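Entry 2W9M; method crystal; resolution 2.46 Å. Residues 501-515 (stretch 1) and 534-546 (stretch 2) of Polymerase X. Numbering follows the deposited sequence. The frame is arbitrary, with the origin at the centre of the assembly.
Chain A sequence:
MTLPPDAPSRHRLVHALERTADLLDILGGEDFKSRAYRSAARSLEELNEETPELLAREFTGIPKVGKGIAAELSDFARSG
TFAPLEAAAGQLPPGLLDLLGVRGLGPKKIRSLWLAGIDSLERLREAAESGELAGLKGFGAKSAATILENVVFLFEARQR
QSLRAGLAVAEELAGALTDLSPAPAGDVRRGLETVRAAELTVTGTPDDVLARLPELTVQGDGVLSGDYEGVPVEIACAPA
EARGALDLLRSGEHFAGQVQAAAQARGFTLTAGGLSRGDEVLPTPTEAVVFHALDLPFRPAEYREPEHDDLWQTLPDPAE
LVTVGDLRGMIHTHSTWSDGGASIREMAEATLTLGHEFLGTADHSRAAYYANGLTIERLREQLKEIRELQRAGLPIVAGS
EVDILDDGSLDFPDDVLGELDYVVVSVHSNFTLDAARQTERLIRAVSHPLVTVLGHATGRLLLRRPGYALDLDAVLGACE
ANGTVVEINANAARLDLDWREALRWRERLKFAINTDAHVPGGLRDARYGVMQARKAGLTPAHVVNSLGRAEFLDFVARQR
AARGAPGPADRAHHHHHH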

ATOM      1  N   GLU A 501     -11.954   4.850   9.161  1.00 28.32           N
ATOM      2  CA  GLU A 501     -11.641   5.963  10.052  1.00 21.73           C
ATOM      3  C   GLU A 501     -11.700   7.302   9.317  1.00 21.52           C
ATOM      4  O   GLU A 501     -12.088   8.315   9.896  1.00 41.00           O
ATOM      5  CB  GLU A 501     -10.276   5.768  10.706  1.00 26.27           C
ATOM      6  CG  GLU A 501     -10.184   4.522  11.578  1.00 40.79           C
ATOM      7  CD  GLU A 501     -11.140   4.555  12.762  1.00 54.15           C
ATOM      8  OE1 GLU A 501     -11.741   5.620  13.023  1.00 49.68           O
ATOM      9  OE2 GLU A 501     -11.287   3.513  13.435  1.00 52.07           O
ATOM     10  N   ALA A 502     -11.320   7.297   8.044  1.00 22.21           N
ATOM     11  CA  ALA A 502     -11.428   8.481   7.196  1.00 28.02           C
ATOM     12  C   ALA A 502     -12.887   8.890   7.004  1.00 26.88           C
ATOM     13  O   ALA A 502     -13.208  10.073   6.958  1.00 29.01           O
ATOM     14  CB  ALA A 502     -10.772   8.230   5.849  1.00 23.46           C
ATOM     15  N   LEU A 503     -13.765   7.899   6.883  1.00 31.22           N
ATOM     16  CA  LEU A 503     -15.197   8.147   6.748  1.00 34.29           C
ATOM     17  C   LEU A 503     -15.732   8.880   7.974  1.00 28.07           C
ATOM     18  O   LEU A 503     -16.533   9.801   7.853  1.00 34.13           O
ATOM     19  CB  LEU A 503     -15.958   6.829   6.550  1.00 20.88           C
ATOM     20  CG  LEU A 503     -17.478   6.922   6.392  1.00 24.83           C
ATOM     21  CD1 LEU A 503     -17.850   7.788   5.202  1.00 28.76           C
ATOM     22  CD2 LEU A 503     -18.086   5.536   6.255  1.00 29.73           C
ATOM     23  N   ARG A 504     -15.275   8.470   9.152  1.00 25.61           N
ATOM     24  CA  ARG A 504     -15.719   9.080  10.401  1.00 24.00           C
ATOM     25  C   ARG A 504     -15.175  10.490  10.609  1.00 24.51           C
ATOM     26  O   ARG A 504     -15.792  11.301  11.294  1.00 31.30           O
ATOM     27  CB  ARG A 504     -15.332   8.198  11.593  1.00 28.91           C
ATOM     28  CG  ARG A 504     -16.174   6.942  11.733  1.00 19.54           C
ATOM     29  CD  ARG A 504     -15.692   6.058  12.875  1.00 28.65           C
ATOM     30  NE  ARG A 504     -15.871   6.682  14.184  1.00 28.11           N
ATOM     31  CZ  ARG A 504     -14.886   6.925  15.043  1.00 36.20           C
ATOM     32  NH1 ARG A 504     -13.640   6.594  14.738  1.00 37.73           N
ATOM     33  NH2 ARG A 504     -15.143   7.490  16.214  1.00 38.50           N
ATOM     34  N   TRP A 505     -14.016  10.779  10.021  1.00 37.04           N
ATOM     35  CA  TRP A 505     -13.312  12.036  10.278  1.00 28.95           C
ATOM     36  C   TRP A 505     -13.283  12.982   9.079  1.00 26.48           C
ATOM     37  O   TRP A 505     -12.610  14.014   9.122  1.00 25.12           O
ATOM     38  CB  TRP A 505     -11.874  11.759  10.735  1.00 24.05           C
ATOM     39  CG  TRP A 505     -11.753  11.325  12.162  1.00 22.36           C
ATOM     40  CD1 TRP A 505     -11.907  10.062  12.655  1.00 23.25           C
ATOM     41  CD2 TRP A 505     -11.442  12.159  13.288  1.00 29.65           C
ATOM     42  NE1 TRP A 505     -11.714  10.056  14.019  1.00 28.52           N
ATOM     43  CE2 TRP A 505     -11.428  11.334  14.432  1.00 26.84           C
ATOM     44  CE3 TRP A 505     -11.173  13.525  13.440  1.00 22.39           C
ATOM     45  CZ2 TRP A 505     -11.159  11.827  15.707  1.00 30.51           C
ATOM     46  CZ3 TRP A 505     -10.905  14.015  14.704  1.00 20.91           C
ATOM     47  CH2 TRP A 505     -10.900  13.168  15.822  1.00 31.72           C
ATOM     48  N   ARG A 506     -14.011  12.636   8.021  1.00 27.07           N
ATOM     49  CA  ARG A 506     -13.971  13.406   6.776  1.00 27.73           C
ATOM     50  C   ARG A 506     -14.332  14.881   6.933  1.00 30.42           C
ATOM     51  O   ARG A 506     -13.967  15.702   6.091  1.00 42.31           O
ATOM     52  CB  ARG A 506     -14.843  12.765   5.690  1.00 30.69           C
ATOM     53  CG  ARG A 506     -16.190  12.235   6.160  1.00 25.59           C
ATOM     54  CD  ARG A 506     -17.119  12.037   4.970  1.00 24.04           C
ATOM     55  NE  ARG A 506     -17.927  13.228   4.730  1.00 50.42           N
ATOM     56  CZ  ARG A 506     -18.229  13.701   3.526  1.00 41.50           C
ATOM     57  NH1 ARG A 506     -17.773  13.092   2.442  1.00 33.90           N
ATOM     58  NH2 ARG A 506     -18.975  14.792   3.407  1.00 61.70           N
ATOM     59  N   GLU A 507     -15.047  15.213   8.001  1.00 38.96           N
ATOM     60  CA  GLU A 507     -15.479  16.586   8.234  1.00 37.63           C
ATOM     61  C   GLU A 507     -14.434  17.377   9.005  1.00 35.35           C
ATOM     62  O   GLU A 507     -14.484  18.606   9.045  1.00 32.88           O
ATOM     63  CB  GLU A 507     -16.789  16.603   9.025  1.00 36.55           C
ATOM     64  CG  GLU A 507     -17.907  15.766   8.428  1.00 64.08           C
ATOM     65  CD  GLU A 507     -18.689  16.507   7.363  1.00 79.11           C
ATOM     66  OE1 GLU A 507     -18.062  17.223   6.553  1.00 86.76           O
ATOM     67  OE2 GLU A 507     -19.932  16.371   7.335  1.00 85.01           O
ATOM     68  N   ARG A 508     -13.483  16.673   9.614  1.00 31.14           N
ATOM     69  CA  ARG A 508     -12.587  17.299  10.584  1.00 32.54           C
ATOM     70  C   ARG A 508     -11.108  17.326  10.185  1.00 32.54           C
ATOM     71  O   ARG A 508     -10.307  18.025  10.801  1.00 28.32           O
ATOM     72  CB  ARG A 508     -12.756  16.638  11.956  1.00 34.91           C
ATOM     73  CG  ARG A 508     -14.202  16.624  12.446  1.00 41.42           C
ATOM     74  CD  ARG A 508     -14.280  16.773  13.958  1.00 47.08           C
ATOM     75  NE  ARG A 508     -14.227  15.492  14.654  1.00 53.74           N
ATOM     76  CZ  ARG A 508     -13.802  15.344  15.906  1.00 60.89           C
ATOM     77  NH1 ARG A 508     -13.373  16.397  16.590  1.00 39.72           N
ATOM     78  NH2 ARG A 508     -13.794  14.141  16.469  1.00 59.61           N
ATOM     79  N   LEU A 509     -10.744  16.573   9.156  1.00 29.13           N
ATOM     80  CA  LEU A 509      -9.346  16.505   8.749  1.00 31.93           C
ATOM     81  C   LEU A 509      -9.162  16.800   7.267  1.00 27.11           C
ATOM     82  O   LEU A 509     -10.080  16.618   6.463  1.00 28.45           O
ATOM     83  CB  LEU A 509      -8.758  15.126   9.063  1.00 23.91           C
ATOM     84  CG  LEU A 509      -8.836  14.645  10.511  1.00 28.24           C
ATOM     85  CD1 LEU A 509      -8.531  13.154  10.595  1.00 29.04           C
ATOM     86  CD2 LEU A 509      -7.889  15.443  11.381  1.00 28.48           C
ATOM     87  N   LYS A 510      -7.969  17.271   6.920  1.00 28.15           N
ATOM     88  CA  LYS A 510      -7.524  17.268   5.539  1.00 24.69           C
ATOM     89  C   LYS A 510      -6.660  16.033   5.361  1.00 20.11           C
ATOM     90  O   LYS A 510      -5.906  15.665   6.256  1.00 22.80           O
ATOM     91  CB  LYS A 510      -6.726  18.529   5.217  1.00 28.07           C
ATOM     92  CG  LYS A 510      -7.583  19.763   5.009  1.00 37.09           C
ATOM     93  CD  LYS A 510      -6.879  20.786   4.130  1.00 61.19           C
ATOM     94  CE  LYS A 510      -7.073  20.481   2.649  1.00 54.27           C
ATOM     95  NZ  LYS A 510      -6.644  19.100   2.289  1.00 58.78           N
ATOM     96  N   PHE A 511      -6.769  15.381   4.216  1.00 18.34           N
ATOM     97  CA  PHE A 511      -6.031  14.146   3.999  1.00 18.38           C
ATOM     98  C   PHE A 511      -4.999  14.296   2.895  1.00 26.67           C
ATOM     99  O   PHE A 511      -5.044  15.241   2.104  1.00 27.08           O
ATOM    100  CB  PHE A 511      -6.988  13.003   3.664  1.00 14.91           C
ATOM    101  CG  PHE A 511      -8.019  12.754   4.723  1.00 19.99           C
ATOM    102  CD1 PHE A 511      -9.212  13.452   4.719  1.00 19.24           C
ATOM    103  CD2 PHE A 511      -7.788  11.831   5.730  1.00 22.43           C
ATOM    104  CE1 PHE A 511     -10.161  13.232   5.697  1.00 24.49           C
ATOM    105  CE2 PHE A 511      -8.732  11.603   6.706  1.00 19.77           C
ATOM    106  CZ  PHE A 511      -9.924  12.306   6.689  1.00 22.93           C
ATOM    107  N   ALA A 512      -4.066  13.354   2.851  1.00 20.29           N
ATOM    108  CA  ALA A 512      -3.107  13.286   1.767  1.00 24.43           C
ATOM    109  C   ALA A 512      -3.040  11.853   1.234  1.00 21.07           C
ATOM    110  O   ALA A 512      -2.713  10.923   1.975  1.00 30.06           O
ATOM    111  CB  ALA A 512      -1.735  13.749   2.252  1.00 26.73           C
ATOM    112  N   ILE A 513      -3.366  11.673  -0.040  1.00 18.84           N
ATOM    113  CA  ILE A 513      -3.254  10.363  -0.667  1.00 23.96           C
ATOM    114  C   ILE A 513      -1.847  10.183  -1.223  1.00 20.28           C
ATOM    115  O   ILE A 513      -1.532  10.661  -2.310  1.00 34.37           O
ATOM    116  CB  ILE A 513      -4.301  10.169  -1.782  1.00 20.92           C
ATOM    117  CG1 ILE A 513      -5.702  10.463  -1.248  1.00 23.14           C
ATOM    118  CG2 ILE A 513      -4.252   8.750  -2.326  1.00 21.75           C
ATOM    119  CD1 ILE A 513      -6.783  10.438  -2.317  1.00 21.23           C
ATOM    120  N   ASN A 514      -1.005   9.494  -0.458  1.00 25.77           N
ATOM    121  CA  ASN A 514       0.414   9.351  -0.785  1.00 20.02           C
ATOM    122  C   ASN A 514       0.787   7.910  -1.119  1.00 29.76           C
ATOM    123  O   ASN A 514       0.392   6.980  -0.417  1.00 32.73           O
ATOM    124  CB  ASN A 514       1.276   9.845   0.380  1.00 20.88           C
ATOM    125  CG  ASN A 514       1.003  11.306   0.739  1.00 36.33           C
ATOM    126  OD1 ASN A 514       0.353  12.037  -0.015  1.00 25.29           O
ATOM    127  ND2 ASN A 514       1.503  11.735   1.895  1.00 20.43           N
ATOM    128  N   THR A 515       1.563   7.733  -2.182  1.00 19.69           N
ATOM    129  CA  THR A 515       1.911   6.404  -2.674  1.00 20.19           C
ATOM    130  C   THR A 515       3.012   5.726  -1.851  1.00 26.19           C
ATOM    131  O   THR A 515       3.084   4.494  -1.791  1.00 23.70           O
ATOM    132  CB  THR A 515       2.373   6.471  -4.136  1.00 23.13           C
ATOM    133  OG1 THR A 515       3.509   7.344  -4.235  1.00 24.29           O
ATOM    134  CG2 THR A 515       1.263   7.001  -5.021  1.00 18.62           C
TER
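Stretch 2, residues 534-546: RKAGLTPAHVVNS

Stretch 2 runs in the same direction as stretch 1: Ala-536 lies by Leu-503 (CA-CA 4.2 Å), His-542 by Lys-510 and Val-543 by Phe-511 (CA-CA 4.8 Å). It leaves a helix in a Schellman turn at Gly-537 (phi/psi 84/29), passes through helical angles at 540-542 and ends in a 3-10 segment, 544-546. On the helix of stretch 1, Ala-502 CB packs on Ala-536 CB at 3.7 Å; Leu-503 CD1 reaches Ala-536 O at 3.4 Å. The Arg-506 side chain lies against the turn, with NH1 2.7 Å from Gly-537 O, though at an angle too poor for a hydrogen bond, and its CB 3.8 Å from Leu-538 CD2. Arg-506 O lies at the edge of the His-542 ring, 3.1 Å from His-542 CD2. The Lys-510 side chain bends back so that NZ makes a weak hydrogen bond to His-542 O (3.2 Å). At Phe-511 the backbones form a single bridge: Phe-511 N donates to His-542 O (2.8 Å, nearly linear), and Val-544 N to Phe-511 O (3.0 Å). The Phe-511 ring touches Leu-538, CD1 to CD1 3.6 Å. Ala-512 CB rests on Val-544 CG2 (3.7 Å). Beyond the bridge Asn-545 takes over: Ile-513 N bonds weakly to its OD1 (2.8 Å), while its ND2 donates to Asn-514 OD1 (3.1 Å).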

ATOM      1  N   ARG A 534     -12.347   7.280  -1.936  1.00 21.82           N
ATOM      2  CA  ARG A 534     -13.685   7.429  -2.499  1.00 32.79           C
ATOM      3  C   ARG A 534     -14.764   6.757  -1.644  1.00 33.49           C
ATOM      4  O   ARG A 534     -15.889   7.243  -1.558  1.00 25.27           O
ATOM      5  CB  ARG A 534     -13.724   6.919  -3.938  1.00 21.50           C
ATOM      6  CG  ARG A 534     -12.859   7.738  -4.879  1.00 24.53           C
ATOM      7  CD  ARG A 534     -12.694   7.054  -6.214  1.00 19.11           C
ATOM      8  NE  ARG A 534     -13.965   6.933  -6.920  1.00 28.83           N
ATOM      9  CZ  ARG A 534     -14.459   7.868  -7.727  1.00 37.66           C
ATOM     10  NH1 ARG A 534     -13.788   8.995  -7.923  1.00 30.09           N
ATOM     11  NH2 ARG A 534     -15.624   7.678  -8.338  1.00 25.03           N
ATOM     12  N   LYS A 535     -14.415   5.650  -1.005  1.00 29.38           N
ATOM     13  CA  LYS A 535     -15.340   5.001  -0.084  1.00 27.95           C
ATOM     14  C   LYS A 535     -15.567   5.873   1.147  1.00 34.37           C
ATOM     15  O   LYS A 535     -16.618   5.807   1.777  1.00 33.95           O
ATOM     16  CB  LYS A 535     -14.820   3.620   0.312  1.00 21.00           C
ATOM     17  CG  LYS A 535     -14.744   2.658  -0.862  1.00 37.94           C
ATOM     18  CD  LYS A 535     -13.701   1.580  -0.644  1.00 40.29           C
ATOM     19  CE  LYS A 535     -14.114   0.616   0.454  1.00 48.67           C
ATOM     20  NZ  LYS A 535     -12.985  -0.288   0.820  1.00 61.27           N
ATOM     21  N   ALA A 536     -14.579   6.694   1.487  1.00 26.66           N
ATOM     22  CA  ALA A 536     -14.714   7.594   2.620  1.00 22.04           C
ATOM     23  C   ALA A 536     -15.488   8.847   2.213  1.00 26.09           C
ATOM     24  O   ALA A 536     -15.894   9.642   3.057  1.00 37.62           O
ATOM     25  CB  ALA A 536     -13.350   7.956   3.182  1.00 19.57           C
ATOM     26  N   GLY A 537     -15.694   9.018   0.912  1.00 29.18           N
ATOM     27  CA  GLY A 537     -16.457  10.146   0.406  1.00 34.20           C
ATOM     28  C   GLY A 537     -15.641  11.419   0.242  1.00 32.49           C
ATOM     29  O   GLY A 537     -16.173  12.525   0.338  1.00 29.35           O
ATOM     30  N   LEU A 538     -14.349  11.268  -0.023  1.00 22.19           N
ATOM     31  CA  LEU A 538     -13.471  12.426  -0.129  1.00 28.34           C
ATOM     32  C   LEU A 538     -13.502  13.044  -1.522  1.00 29.22           C
ATOM     33  O   LEU A 538     -13.533  12.336  -2.530  1.00 31.22           O
ATOM     34  CB  LEU A 538     -12.033  12.058   0.251  1.00 20.13           C
ATOM     35  CG  LEU A 538     -11.827  11.525   1.670  1.00 23.90           C
ATOM     36  CD1 LEU A 538     -10.344  11.429   1.980  1.00 18.47           C
ATOM     37  CD2 LEU A 538     -12.540  12.407   2.688  1.00 18.36           C
ATOM     38  N   THR A 539     -13.499  14.373  -1.561  1.00 20.85           N
ATOM     39  CA  THR A 539     -13.412  15.126  -2.808  1.00 29.87           C
ATOM     40  C   THR A 539     -12.008  15.717  -2.945  1.00 32.67           C
ATOM     41  O   THR A 539     -11.221  15.682  -1.997  1.00 28.23           O
ATOM     42  CB  THR A 539     -14.435  16.276  -2.830  1.00 36.18           C
ATOM     43  OG1 THR A 539     -14.155  17.187  -1.758  1.00 30.74           O
ATOM     44  CG2 THR A 539     -15.853  15.741  -2.676  1.00 34.02           C
ATOM     45  N   PRO A 540     -11.682  16.264  -4.125  1.00 32.81           N
ATOM     46  CA  PRO A 540     -10.368  16.898  -4.267  1.00 27.85           C
ATOM     47  C   PRO A 540     -10.126  17.954  -3.194  1.00 30.06           C
ATOM     48  O   PRO A 540      -8.974  18.225  -2.859  1.00 34.04           O
ATOM     49  CB  PRO A 540     -10.446  17.556  -5.644  1.00 24.46           C
ATOM     50  CG  PRO A 540     -11.424  16.731  -6.395  1.00 22.46           C
ATOM     51  CD  PRO A 540     -12.433  16.251  -5.392  1.00 27.52           C
ATOM     52  N   ALA A 541     -11.197  18.533  -2.655  1.00 32.05           N
ATOM     53  CA  ALA A 541     -11.068  19.585  -1.649  1.00 32.08           C
ATOM     54  C   ALA A 541     -10.657  19.053  -0.273  1.00 32.03           C
ATOM     55  O   ALA A 541     -10.184  19.812   0.572  1.00 30.59           O
ATOM     56  CB  ALA A 541     -12.355  20.400  -1.550  1.00 19.09           C
ATOM     57  N   HIS A 542     -10.839  17.753  -0.054  1.00 30.25           N
ATOM     58  CA  HIS A 542     -10.425  17.119   1.196  1.00 26.01           C
ATOM     59  C   HIS A 542      -8.961  16.694   1.143  1.00 24.21           C
ATOM     60  O   HIS A 542      -8.370  16.358   2.170  1.00 25.88           O
ATOM     61  CB  HIS A 542     -11.276  15.876   1.487  1.00 28.03           C
ATOM     62  CG  HIS A 542     -12.671  16.176   1.945  1.00 43.48           C
ATOM     63  ND1 HIS A 542     -13.752  16.171   1.090  1.00 35.94           N
ATOM     64  CD2 HIS A 542     -13.162  16.463   3.174  1.00 42.24           C
ATOM     65  CE1 HIS A 542     -14.849  16.455   1.770  1.00 34.23           C
ATOM     66  NE2 HIS A 542     -14.519  16.634   3.036  1.00 51.01           N
ATOM     67  N   VAL A 543      -8.386  16.701  -0.056  1.00 18.73           N
ATOM     68  CA  VAL A 543      -7.055  16.146  -0.281  1.00 22.28           C
ATOM     69  C   VAL A 543      -6.046  17.206  -0.731  1.00 27.45           C
ATOM     70  O   VAL A 543      -6.187  17.778  -1.812  1.00 27.53           O
ATOM     71  CB  VAL A 543      -7.114  15.033  -1.349  1.00 23.61           C
ATOM     72  CG1 VAL A 543      -5.723  14.487  -1.642  1.00 27.55           C
ATOM     73  CG2 VAL A 543      -8.047  13.927  -0.910  1.00 17.83           C
ATOM     74  N   VAL A 544      -5.020  17.448   0.085  1.00 24.59           N
ATOM     75  CA  VAL A 544      -3.996  18.446  -0.242  1.00 30.70           C
ATOM     76  C   VAL A 544      -3.250  18.168  -1.549  1.00 30.08           C
ATOM     77  O   VAL A 544      -2.769  19.096  -2.188  1.00 40.70           O
ATOM     78  CB  VAL A 544      -2.948  18.595   0.875  1.00 31.44           C
ATOM     79  CG1 VAL A 544      -3.596  19.105   2.147  1.00 37.12           C
ATOM     80  CG2 VAL A 544      -2.249  17.269   1.117  1.00 28.86           C
ATOM     81  N   ASN A 545      -3.147  16.901  -1.942  1.00 26.16           N
ATOM     82  CA  ASN A 545      -2.478  16.544  -3.192  1.00 25.23           C
ATOM     83  C   ASN A 545      -3.087  17.226  -4.413  1.00 30.30           C
ATOM     84  O   ASN A 545      -2.458  17.288  -5.469  1.00 40.09           O
ATOM     85  CB  ASN A 545      -2.498  15.027  -3.415  1.00 32.18           C
ATOM     86  CG  ASN A 545      -1.938  14.254  -2.245  1.00 26.22           C
ATOM     87  OD1 ASN A 545      -2.594  14.106  -1.216  1.00 26.94           O
ATOM     88  ND2 ASN A 545      -0.721  13.750  -2.399  1.00 28.79           N
ATOM     89  N   SER A 546      -4.315  17.718  -4.272  1.00 23.75           N
ATOM     90  CA  SER A 546      -5.032  18.320  -5.394  1.00 29.50           C
ATOM     91  C   SER A 546      -4.556  19.745  -5.661  1.00 27.57           C
ATOM     92  O   SER A 546      -4.930  20.361  -6.658  1.00 32.71           O
ATOM     93  CB  SER A 546      -6.540  18.305  -5.137  1.00 27.53           C
ATOM     94  OG  SER A 546      -6.901  19.249  -4.140  1.00 32.65           O
TER